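Local atomic coordinates of methyltransferase (Streptococcus pyogenes, PDB entry 2ESR), a protein that probably transfers a methyl group from S-adenosylmethionine to an acceptor, as its RNA-modifying relatives do. Residues A[57-62]-A[83-89]; A[33-39]-A[101-107]; A[134-140]-A[161-167]. One frame throughout, in Å; residues are numbered along the deposited sequence.

Interaction 1 (A[57-62]-A[83-89]); sequences AVLVEK and FTLLKME
Strands 57-60 and 83-86 run parallel, with Ala-57 against Phe-83 and Val-60 against Leu-86, and four backbone bonds join them. Thr-84 N gives to Ala-57 O at 2.9 Å, and Leu-59 uses both its groups: its N gives to Thr-84 O, while its O takes Leu-86 N. Glu-61 N carries the ladder past the strand end with a 3.1 Å bond to Leu-86 O. At the other end, a water joins Ala-57 O to Thr-84 OG1, 2.8 Å from the hydroxyl. Leu-85 O accepts from Thr-98 OG1 of the second subunit.

This is a beta-alpha-beta unit of a Rossmann-like sheet whose crossover is helix 64-75. Glu-61 follows directly after its first strand, where an acidic residue in many class I relatives binds the cofactor ribose, a role it may share; here its carboxylate accepts from Gly-41 N and Asn-63 N.

Apolar contacts fall on two faces. Leu-59 CD1 meets the edge of the Phe-83 ring in its plane, 3.9 Å from CD2, and Ala-57 CB also lies near CD2. Leu-85 reaches back with CD1 to 3.8 Å from Leu-59 CB because chi1 of 175° turns CG away from the backbone N. On the other face Val-58 CG1 meets Leu-86 CD1, and Val-60 CG1 reaches CG of Met-88, a selenomethionine, at 4.0 Å. Helix 90-96 packs on Val-60 and Met-88.

Interaction 2 (A[33-39]-A[101-107]); sequences GRVLDLF and FDLVFLD
Arg-34 O is gripped by two successive amides, Asp-102 N at 2.9 Å and the longer Leu-103 N at 3.3 Å. The Asp-102 donor lies in the carbonyl plane, whereas the Leu-103 donor is tilted 21° from it. The doubling comes where the chain turns a corner at Asp-102. That residue also reaches back: its OD1 takes Arg-34 N through the anti lone pair at 2.7 Å, a bond only 14° from straight. The guanidinium of Arg-34 leads away, to Phe-83 O of the second subunit.

From here the strands run parallel in the middle of the sheet. Leu-36 N gives to Leu-103 O and Leu-36 O takes Phe-105 N; Leu-38 N follows with a more bent bond to Phe-105 O.

Before the corner, chi1 of -71° places Phe-101 CG beside the backbone N and a ring face toward Leu-36, whose CB makes a CH-pi contact 3.9 Å from the ring centroid. Further along this face Leu-38 CD1 lies 3.6 Å from Leu-106 CD2, under helix 111-124. On the other face Val-35 CG1 touches Phe-105 CD2 at 3.8 Å. Asp-37 OD1 comes within 3.7 Å of Phe-105 CB, while OD2 takes a weak bond from Ala-46 N.

Asp-37, near the end of the first strand, leads into the glycine-rich loop and Asp-107 into a DPPY sequence, resembling motifs of class I methyltransferases; Phe-39 CB lies 3.5 Å from Asp-107 O. Paired backbone bonds and apolar faces thus bring the two loops side by side, consistent with a shared cofactor and substrate site.

Interaction 3 (A[134-140]-A[161-167]); sequences VVCETDK and ISKVTVY
The reversed strand that class I methyltransferases insert beside their fifth strand is seen here: strand 162-167 runs antiparallel to 134-139, as part of the hairpin with 151-159. The ladder is regular. Val-134 and Tyr-167 exchange two bonds, Cys-136 and Thr-165 two more, and Thr-138 and Lys-163 a third pair; the shortest is Cys-136 N to Thr-165 O at 2.7 Å.

Three valines share one face with Glu-137. Val-135 CG1 crosses to Val-164 CG1 at 3.8 Å, while its CG2 lies alongside Val-166 CG2, the two side chains pointing the same way. Helix 19-26 packs over this side.

On the opposite face Cys-136 SG comes to the edge of the Tyr-167 ring, 4.0 Å from CD1, in a sulfur-aromatic contact. Its chi1 of -52°, with SG beside the backbone N, turns the sulfur toward the ring. The Tyr-167 hydroxyl bonds Pro-145 O, and Val-134 CB packs on Tyr-167 CB at the root of the ring.

Further along, a water gives one hydrogen to Thr-138 OG1 and the other to Lys-163 O, and lies 2.8 Å from Thr-165 OG1. Chi1 of 68° sets the Thr-138 hydroxyl where it can accept from the water and donate to Asp-139 O, 2.9 Å from OG1. Lys-163 lays CB 3.9 Å from Lys-140 CA and sends its amine on to Val-142 O. Near the end of the ladder, Lys-140 CE passes 3.6 Å from Ile-161 CA.

Apolar packing therefore dominates at the Val-134 end, while near Thr-138 a water supplements the backbone ladder by bridging Thr-138 OG1 to Lys-163 O and Thr-165 OG1, and the lysine amine is drawn off to a backbone carbonyl.

In the fold
After helix 19-26, the first strand, 34-38, pairs with 101-106 in interaction 2, closing the long central loop. Nested inside that loop is interaction 1, which ties the next strand, 56-60, to 83-86 at one edge of the sheet. Interaction 3 follows in series, joining 132-139 to the antiparallel strand 162-169 and closing a loop that holds strands 147-148 and 151-159. All three belong to one sheet: Val-58 pairs with Val-35 and Asp-37 between interactions 1 and 2, and Val-135 with Val-104 and Leu-106 between interactions 2 and 3. Interactions 1 and 3 lie on opposite sides of the chain's centre; interactions 1 and 2 also meet the second subunit.

Interaction 1 (A[57-62]-A[83-89])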
loop_
_atom_site.group_PDB
_atom_site.type_symbol
_atom_site.label_atom_id
_atom_site.label_comp_id
_atom_site.label_asym_id
_atom_site.label_seq_id
_atom_site.Cartn_x
_atom_site.Cartn_y
_atom_site.Cartn_z
ATOM N N ALA A 57 -2.979 -5.929 2.518
ATOM C CA ALA A 57 -2.538 -6.515 1.264
ATOM C C ALA A 57 -2.188 -5.463 0.236
ATOM O O ALA A 57 -2.829 -4.415 0.155
ATOM C CB ALA A 57 -3.621 -7.411 0.704
ATOM N N VAL A 58 -1.151 -5.743 -0.537
ATOM C CA VAL A 58 -0.758 -4.856 -1.616
ATOM C C VAL A 58 -1.064 -5.694 -2.842
ATOM O O VAL A 58 -0.611 -6.836 -2.941
ATOM C CB VAL A 58 0.748 -4.516 -1.604
ATOM C CG1 VAL A 58 1.119 -3.781 -2.901
ATOM C CG2 VAL A 58 1.080 -3.648 -0.406
ATOM N N LEU A 59 -1.862 -5.151 -3.752
ATOM C CA LEU A 59 -2.206 -5.863 -4.975
ATOM C C LEU A 59 -1.630 -5.110 -6.165
ATOM O O LEU A 59 -1.705 -3.884 -6.222
ATOM C CB LEU A 59 -3.728 -5.971 -5.133
ATOM C CG LEU A 59 -4.510 -6.845 -4.147
ATOM C CD1 LEU A 59 -4.545 -6.188 -2.770
ATOM C CD2 LEU A 59 -5.919 -7.047 -4.672
ATOM N N VAL A 60 -1.041 -5.840 -7.106
ATOM C CA VAL A 60 -0.485 -5.218 -8.297
ATOM C C VAL A 60 -1.154 -5.857 -9.501
ATOM O O VAL A 60 -1.107 -7.070 -9.670
ATOM C CB VAL A 60 1.038 -5.434 -8.422
ATOM C CG1 VAL A 60 1.569 -4.659 -9.631
ATOM C CG2 VAL A 60 1.741 -4.984 -7.152
ATOM N N GLU A 61 -1.789 -5.034 -10.327
ATOM C CA GLU A 61 -2.477 -5.522 -11.514
ATOM C C GLU A 61 -2.455 -4.416 -12.552
ATOM O O GLU A 61 -2.916 -3.308 -12.289
ATOM C CB GLU A 61 -3.921 -5.905 -11.167
ATOM C CG GLU A 61 -4.763 -6.334 -12.364
ATOM C CD GLU A 61 -4.138 -7.483 -13.132
ATOM O OE1 GLU A 61 -3.904 -8.551 -12.524
ATOM O OE2 GLU A 61 -3.878 -7.316 -14.344
ATOM N N LYS A 62 -1.914 -4.725 -13.728
ATOM C CA LYS A 62 -1.801 -3.751 -14.811
ATOM C C LYS A 62 -3.039 -3.565 -15.689
ATOM O O LYS A 62 -3.245 -2.485 -16.248
ATOM C CB LYS A 62 -0.609 -4.108 -15.703
ATOM C CG LYS A 62 0.511 -3.080 -15.681
ATOM C CD LYS A 62 -0.002 -1.692 -16.055
ATOM C CE LYS A 62 1.108 -0.658 -16.014
ATOM N NZ LYS A 62 0.578 0.714 -16.217
ATOM N N PHE A 83 -6.371 -2.500 1.969
ATOM C CA PHE A 83 -5.808 -2.829 0.665
ATOM C C PHE A 83 -5.189 -1.660 -0.082
ATOM O O PHE A 83 -5.696 -0.539 -0.051
ATOM C CB PHE A 83 -6.880 -3.460 -0.223
ATOM C CG PHE A 83 -7.564 -4.634 0.400
ATOM C CD1 PHE A 83 -8.638 -4.454 1.265
ATOM C CD2 PHE A 83 -7.119 -5.927 0.144
ATOM C CE1 PHE A 83 -9.261 -5.544 1.870
ATOM C CE2 PHE A 83 -7.733 -7.023 0.743
ATOM C CZ PHE A 83 -8.807 -6.833 1.607
ATOM N N THR A 84 -4.081 -1.945 -0.755
ATOM C CA THR A 84 -3.378 -0.956 -1.554
ATOM C C THR A 84 -3.239 -1.565 -2.949
ATOM O O THR A 84 -2.587 -2.594 -3.110
ATOM C CB THR A 84 -1.979 -0.667 -0.986
ATOM O OG1 THR A 84 -2.097 -0.191 0.363
ATOM C CG2 THR A 84 -1.269 0.384 -1.832
ATOM N N LEU A 85 -3.877 -0.946 -3.940
ATOM C CA LEU A 85 -3.810 -1.435 -5.312
ATOM C C LEU A 85 -2.872 -0.570 -6.141
ATOM O O LEU A 85 -3.001 0.654 -6.179
ATOM C CB LEU A 85 -5.198 -1.443 -5.968
ATOM C CG LEU A 85 -5.207 -1.825 -7.458
ATOM C CD1 LEU A 85 -4.791 -3.282 -7.614
ATOM C CD2 LEU A 85 -6.588 -1.614 -8.059
ATOM N N LEU A 86 -1.921 -1.219 -6.798
ATOM C CA LEU A 86 -0.962 -0.521 -7.638
ATOM C C LEU A 86 -1.195 -0.937 -9.079
ATOM O O LEU A 86 -1.250 -2.129 -9.390
ATOM C CB LEU A 86 0.468 -0.874 -7.229
ATOM C CG LEU A 86 0.910 -0.448 -5.826
ATOM C CD1 LEU A 86 2.305 -0.978 -5.548
ATOM C CD2 LEU A 86 0.883 1.067 -5.719
ATOM N N LYS A 87 -1.344 0.052 -9.952
ATOM C CA LYS A 87 -1.551 -0.197 -11.369
ATOM C C LYS A 87 -0.187 -0.053 -12.027
ATOM O O LYS A 87 0.202 1.037 -12.451
ATOM C CB LYS A 87 -2.538 0.817 -11.951
ATOM C CG LYS A 87 -2.917 0.548 -13.399
ATOM C CD LYS A 87 -4.249 1.199 -13.766
ATOM C CE LYS A 87 -4.236 2.704 -13.537
ATOM N NZ LYS A 87 -5.568 3.317 -13.831
HETATM N N MSE A 88 0.550 -1.154 -12.088
HETATM C CA MSE A 88 1.878 -1.124 -12.679
HETATM C C MSE A 88 2.386 -2.528 -12.984
HETATM O O MSE A 88 1.762 -3.522 -12.607
HETATM C CB MSE A 88 2.850 -0.386 -11.739
HETATM C CG MSE A 88 3.053 -1.030 -10.373
HETATM SE SE MSE A 88 3.870 0.165 -9.050
HETATM C CE MSE A 88 5.589 0.421 -9.904
ATOM N N GLU A 89 3.508 -2.603 -13.692
ATOM C CA GLU A 89 4.112 -3.883 -14.039
ATOM C C GLU A 89 4.685 -4.501 -12.768
ATOM O O GLU A 89 5.233 -3.796 -11.923
ATOM C CB GLU A 89 5.243 -3.684 -15.053
ATOM C CG GLU A 89 4.843 -2.966 -16.338
ATOM C CD GLU A 89 3.832 -3.738 -17.161
ATOM O OE1 GLU A 89 3.540 -3.304 -18.296
ATOM O OE2 GLU A 89 3.327 -4.772 -16.677
HETATM O O HOH W 1 -1.720 -2.269 2.213
#

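Interaction 2 (A[33-39]-A[101-107])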
loop_
_atom_site.group_PDB
_atom_site.type_symbol
_atom_site.label_atom_id
_atom_site.label_comp_id
_atom_site.label_asym_id
_atom_site.label_seq_id
_atom_site.Cartn_x
_atom_site.Cartn_y
_atom_site.Cartn_z
ATOM N N GLY A 33 -0.304 -9.984 9.374
ATOM C CA GLY A 33 0.798 -10.052 8.428
ATOM C C GLY A 33 0.485 -9.307 7.144
ATOM O O GLY A 33 -0.653 -8.881 6.941
ATOM N N ARG A 34 1.489 -9.155 6.279
ATOM C CA ARG A 34 1.321 -8.451 5.009
ATOM C C ARG A 34 1.275 -9.394 3.814
ATOM O O ARG A 34 2.130 -10.264 3.662
ATOM C CB ARG A 34 2.461 -7.454 4.778
ATOM C CG ARG A 34 2.456 -6.213 5.656
ATOM C CD ARG A 34 3.295 -5.115 5.001
ATOM N NE ARG A 34 3.326 -3.874 5.776
ATOM C CZ ARG A 34 3.993 -3.721 6.914
ATOM N NH1 ARG A 34 4.692 -4.731 7.420
ATOM N NH2 ARG A 34 3.969 -2.557 7.548
ATOM N N VAL A 35 0.279 -9.195 2.962
ATOM C CA VAL A 35 0.106 -10.008 1.772
ATOM C C VAL A 35 0.517 -9.213 0.531
ATOM O O VAL A 35 0.282 -8.005 0.454
ATOM C CB VAL A 35 -1.380 -10.426 1.596
ATOM C CG1 VAL A 35 -1.560 -11.211 0.296
ATOM C CG2 VAL A 35 -1.833 -11.261 2.780
ATOM N N LEU A 36 1.155 -9.892 -0.418
ATOM C CA LEU A 36 1.525 -9.283 -1.692
ATOM C C LEU A 36 0.870 -10.146 -2.765
ATOM O O LEU A 36 1.120 -11.348 -2.834
ATOM C CB LEU A 36 3.043 -9.269 -1.901
ATOM C CG LEU A 36 3.496 -8.804 -3.298
ATOM C CD1 LEU A 36 3.024 -7.381 -3.560
ATOM C CD2 LEU A 36 5.007 -8.873 -3.396
ATOM N N ASP A 37 0.020 -9.538 -3.584
ATOM C CA ASP A 37 -0.661 -10.265 -4.646
ATOM C C ASP A 37 -0.223 -9.653 -5.971
ATOM O O ASP A 37 -0.744 -8.617 -6.389
ATOM C CB ASP A 37 -2.178 -10.135 -4.484
ATOM C CG ASP A 37 -2.951 -11.158 -5.299
ATOM O OD1 ASP A 37 -2.396 -11.688 -6.286
ATOM O OD2 ASP A 37 -4.125 -11.425 -4.954
ATOM N N LEU A 38 0.748 -10.291 -6.614
ATOM C CA LEU A 38 1.263 -9.826 -7.890
ATOM C C LEU A 38 0.416 -10.480 -8.979
ATOM O O LEU A 38 -0.013 -11.625 -8.832
ATOM C CB LEU A 38 2.737 -10.220 -8.031
ATOM C CG LEU A 38 3.671 -9.586 -6.994
ATOM C CD1 LEU A 38 5.092 -10.113 -7.186
ATOM C CD2 LEU A 38 3.645 -8.070 -7.143
ATOM N N PHE A 39 0.189 -9.758 -10.070
ATOM C CA PHE A 39 -0.647 -10.254 -11.161
ATOM C C PHE A 39 -1.962 -10.620 -10.472
ATOM O O PHE A 39 -2.516 -11.697 -10.682
ATOM C CB PHE A 39 -0.024 -11.499 -11.808
ATOM C CG PHE A 39 1.459 -11.380 -12.065
ATOM C CD1 PHE A 39 2.379 -11.868 -11.137
ATOM C CD2 PHE A 39 1.933 -10.776 -13.225
ATOM C CE1 PHE A 39 3.751 -11.754 -11.364
ATOM C CE2 PHE A 39 3.305 -10.657 -13.461
ATOM C CZ PHE A 39 4.214 -11.148 -12.528
ATOM N N PHE A 101 7.099 -9.174 3.264
ATOM C CA PHE A 101 5.778 -9.746 3.048
ATOM C C PHE A 101 5.737 -11.163 3.580
ATOM O O PHE A 101 6.675 -11.928 3.393
ATOM C CB PHE A 101 5.441 -9.711 1.564
ATOM C CG PHE A 101 5.177 -8.325 1.058
ATOM C CD1 PHE A 101 3.938 -7.733 1.262
ATOM C CD2 PHE A 101 6.181 -7.588 0.441
ATOM C CE1 PHE A 101 3.698 -6.419 0.863
ATOM C CE2 PHE A 101 5.949 -6.270 0.036
ATOM C CZ PHE A 101 4.707 -5.688 0.250
ATOM N N ASP A 102 4.642 -11.499 4.250
ATOM C CA ASP A 102 4.477 -12.814 4.858
ATOM C C ASP A 102 3.795 -13.833 3.958
ATOM O O ASP A 102 3.993 -15.044 4.109
ATOM C CB ASP A 102 3.686 -12.665 6.155
ATOM C CG ASP A 102 4.268 -11.602 7.067
ATOM O OD1 ASP A 102 3.727 -10.475 7.111
ATOM O OD2 ASP A 102 5.281 -11.889 7.728
ATOM N N LEU A 103 2.995 -13.343 3.019
ATOM C CA LEU A 103 2.273 -14.216 2.108
ATOM C C LEU A 103 2.250 -13.559 0.733
ATOM O O LEU A 103 1.826 -12.417 0.585
ATOM C CB LEU A 103 0.844 -14.428 2.625
ATOM C CG LEU A 103 -0.152 -15.252 1.793
ATOM C CD1 LEU A 103 0.404 -16.658 1.522
ATOM C CD2 LEU A 103 -1.477 -15.344 2.558
ATOM N N VAL A 104 2.721 -14.284 -0.270
ATOM C CA VAL A 104 2.768 -13.756 -1.619
ATOM C C VAL A 104 1.995 -14.676 -2.552
ATOM O O VAL A 104 2.181 -15.887 -2.523
ATOM C CB VAL A 104 4.238 -13.655 -2.105
ATOM C CG1 VAL A 104 4.291 -13.110 -3.525
ATOM C CG2 VAL A 104 5.035 -12.754 -1.163
ATOM N N PHE A 105 1.113 -14.097 -3.355
ATOM C CA PHE A 105 0.345 -14.873 -4.317
ATOM C C PHE A 105 0.859 -14.554 -5.711
ATOM O O PHE A 105 0.980 -13.381 -6.076
ATOM C CB PHE A 105 -1.144 -14.536 -4.225
ATOM C CG PHE A 105 -1.808 -15.071 -2.985
ATOM C CD1 PHE A 105 -1.945 -16.436 -2.796
ATOM C CD2 PHE A 105 -2.265 -14.207 -1.996
ATOM C CE1 PHE A 105 -2.527 -16.942 -1.626
ATOM C CE2 PHE A 105 -2.850 -14.699 -0.824
ATOM C CZ PHE A 105 -2.979 -16.071 -0.639
ATOM N N LEU A 106 1.157 -15.597 -6.485
ATOM C CA LEU A 106 1.671 -15.426 -7.843
ATOM C C LEU A 106 0.918 -16.304 -8.832
ATOM O O LEU A 106 0.913 -17.528 -8.711
ATOM C CB LEU A 106 3.156 -15.801 -7.922
ATOM C CG LEU A 106 4.186 -15.122 -7.021
ATOM C CD1 LEU A 106 5.572 -15.664 -7.378
ATOM C CD2 LEU A 106 4.152 -13.603 -7.203
ATOM N N ASP A 107 0.279 -15.667 -9.804
ATOM C CA ASP A 107 -0.450 -16.377 -10.861
ATOM C C ASP A 107 -0.258 -15.492 -12.084
ATOM O O ASP A 107 -1.164 -14.766 -12.495
ATOM C CB ASP A 107 -1.938 -16.503 -10.522
ATOM C CG ASP A 107 -2.697 -17.325 -11.556
ATOM O OD1 ASP A 107 -3.862 -17.700 -11.301
ATOM O OD2 ASP A 107 -2.120 -17.589 -12.633
#

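Interaction 3 (A[134-140]-A[161-167])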
loop_
_atom_site.group_PDB
_atom_site.type_symbol
_atom_site.label_atom_id
_atom_site.label_comp_id
_atom_site.label_asym_id
_atom_site.label_seq_id
_atom_site.Cartn_x
_atom_site.Cartn_y
_atom_site.Cartn_z
ATOM N N VAL A 134 5.122 -18.384 -0.431
ATOM C CA VAL A 134 4.902 -17.874 -1.785
ATOM C C VAL A 134 4.022 -18.925 -2.459
ATOM O O VAL A 134 4.464 -20.044 -2.770
ATOM C CB VAL A 134 6.223 -17.695 -2.565
ATOM C CG1 VAL A 134 5.927 -17.174 -3.972
ATOM C CG2 VAL A 134 7.114 -16.694 -1.842
ATOM N N VAL A 135 2.763 -18.554 -2.651
ATOM C CA VAL A 135 1.755 -19.431 -3.224
ATOM C C VAL A 135 1.557 -19.191 -4.704
ATOM O O VAL A 135 1.161 -18.102 -5.127
ATOM C CB VAL A 135 0.405 -19.234 -2.498
ATOM C CG1 VAL A 135 -0.631 -20.176 -3.058
ATOM C CG2 VAL A 135 0.587 -19.468 -1.004
ATOM N N CYS A 136 1.811 -20.231 -5.486
ATOM C CA CYS A 136 1.689 -20.155 -6.928
ATOM C C CYS A 136 0.542 -21.004 -7.439
ATOM O O CYS A 136 0.472 -22.191 -7.143
ATOM C CB CYS A 136 2.979 -20.642 -7.582
ATOM S SG CYS A 136 4.473 -19.843 -6.963
ATOM N N GLU A 137 -0.360 -20.395 -8.199
ATOM C CA GLU A 137 -1.473 -21.144 -8.777
ATOM C C GLU A 137 -1.212 -21.148 -10.275
ATOM O O GLU A 137 -1.021 -20.090 -10.883
ATOM C CB GLU A 137 -2.814 -20.475 -8.460
ATOM C CG GLU A 137 -4.008 -21.214 -9.057
ATOM C CD GLU A 137 -5.339 -20.696 -8.543
ATOM O OE1 GLU A 137 -5.481 -19.462 -8.398
ATOM O OE2 GLU A 137 -6.244 -21.524 -8.295
ATOM N N THR A 138 -1.185 -22.336 -10.868
ATOM C CA THR A 138 -0.903 -22.475 -12.296
ATOM C C THR A 138 -1.728 -23.605 -12.895
ATOM O O THR A 138 -2.498 -24.256 -12.197
ATOM C CB THR A 138 0.565 -22.852 -12.524
ATOM O OG1 THR A 138 0.783 -24.185 -12.035
ATOM C CG2 THR A 138 1.488 -21.901 -11.773
ATOM N N ASP A 139 -1.568 -23.836 -14.195
ATOM C CA ASP A 139 -2.276 -24.938 -14.829
ATOM C C ASP A 139 -1.647 -26.193 -14.232
ATOM O O ASP A 139 -0.508 -26.154 -13.766
ATOM C CB ASP A 139 -2.085 -24.928 -16.349
ATOM C CG ASP A 139 -2.803 -23.770 -17.023
ATOM O OD1 ASP A 139 -3.732 -23.194 -16.416
ATOM O OD2 ASP A 139 -2.446 -23.449 -18.175
ATOM N N LYS A 140 -2.386 -27.295 -14.236
ATOM C CA LYS A 140 -1.897 -28.545 -13.665
ATOM C C LYS A 140 -0.629 -29.068 -14.333
ATOM O O LYS A 140 0.217 -29.681 -13.681
ATOM C CB LYS A 140 -2.982 -29.623 -13.753
ATOM C CG LYS A 140 -3.397 -29.946 -15.178
ATOM C CD LYS A 140 -4.305 -31.169 -15.256
ATOM C CE LYS A 140 -5.610 -30.957 -14.519
ATOM N NZ LYS A 140 -6.528 -32.117 -14.715
ATOM N N ILE A 161 -8.498 -28.344 -12.653
ATOM C CA ILE A 161 -7.587 -28.055 -13.749
ATOM C C ILE A 161 -6.515 -27.073 -13.296
ATOM O O ILE A 161 -6.060 -26.233 -14.069
ATOM C CB ILE A 161 -8.332 -27.460 -14.954
ATOM C CG1 ILE A 161 -9.032 -26.163 -14.549
ATOM C CG2 ILE A 161 -9.345 -28.470 -15.484
ATOM C CD1 ILE A 161 -9.692 -25.449 -15.706
ATOM N N SER A 162 -6.114 -27.185 -12.038
ATOM C CA SER A 162 -5.099 -26.286 -11.517
ATOM C C SER A 162 -4.155 -26.966 -10.545
ATOM O O SER A 162 -4.409 -28.066 -10.050
ATOM C CB SER A 162 -5.759 -25.095 -10.823
ATOM O OG SER A 162 -6.414 -25.507 -9.640
ATOM N N LYS A 163 -3.049 -26.294 -10.275
ATOM C CA LYS A 163 -2.074 -26.810 -9.342
ATOM C C LYS A 163 -1.595 -25.652 -8.494
ATOM O O LYS A 163 -1.350 -24.554 -9.010
ATOM C CB LYS A 163 -0.886 -27.435 -10.082
ATOM C CG LYS A 163 0.159 -28.002 -9.131
ATOM C CD LYS A 163 1.207 -28.840 -9.848
ATOM C CE LYS A 163 2.123 -28.000 -10.703
ATOM N NZ LYS A 163 3.198 -28.856 -11.292
ATOM N N VAL A 164 -1.494 -25.892 -7.190
ATOM C CA VAL A 164 -1.017 -24.880 -6.266
ATOM C C VAL A 164 0.310 -25.367 -5.711
ATOM O O VAL A 164 0.419 -26.490 -5.218
ATOM C CB VAL A 164 -1.993 -24.649 -5.092
ATOM C CG1 VAL A 164 -1.356 -23.717 -4.067
ATOM C CG2 VAL A 164 -3.292 -24.040 -5.606
ATOM N N THR A 165 1.321 -24.521 -5.823
ATOM C CA THR A 165 2.651 -24.841 -5.333
ATOM C C THR A 165 3.018 -23.757 -4.330
ATOM O O THR A 165 2.890 -22.567 -4.617
ATOM C CB THR A 165 3.679 -24.823 -6.479
ATOM O OG1 THR A 165 3.277 -25.744 -7.503
ATOM C CG2 THR A 165 5.062 -25.221 -5.969
ATOM N N VAL A 166 3.471 -24.162 -3.154
ATOM C CA VAL A 166 3.843 -23.193 -2.137
ATOM C C VAL A 166 5.330 -23.298 -1.852
ATOM O O VAL A 166 5.825 -24.378 -1.537
ATOM C CB VAL A 166 3.096 -23.447 -0.822
ATOM C CG1 VAL A 166 3.458 -22.358 0.199
ATOM C CG2 VAL A 166 1.592 -23.498 -1.072
ATOM N N TYR A 167 6.038 -22.180 -1.980
ATOM C CA TYR A 167 7.468 -22.142 -1.704
ATOM C C TYR A 167 7.678 -21.483 -0.356
ATOM O O TYR A 167 6.934 -20.574 0.019
ATOM C CB TYR A 167 8.227 -21.324 -2.754
ATOM C CG TYR A 167 8.381 -22.004 -4.093
ATOM C CD1 TYR A 167 7.403 -21.879 -5.078
ATOM C CD2 TYR A 167 9.513 -22.768 -4.379
ATOM C CE1 TYR A 167 7.552 -22.498 -6.319
ATOM C CE2 TYR A 167 9.670 -23.392 -5.617
ATOM C CZ TYR A 167 8.688 -23.250 -6.580
ATOM O OH TYR A 167 8.854 -23.851 -7.810
HETATM O O HOH W 2 1.525 -24.394 -9.257
HETATM O O HOH W 3 -4.916 -26.282 -16.269
#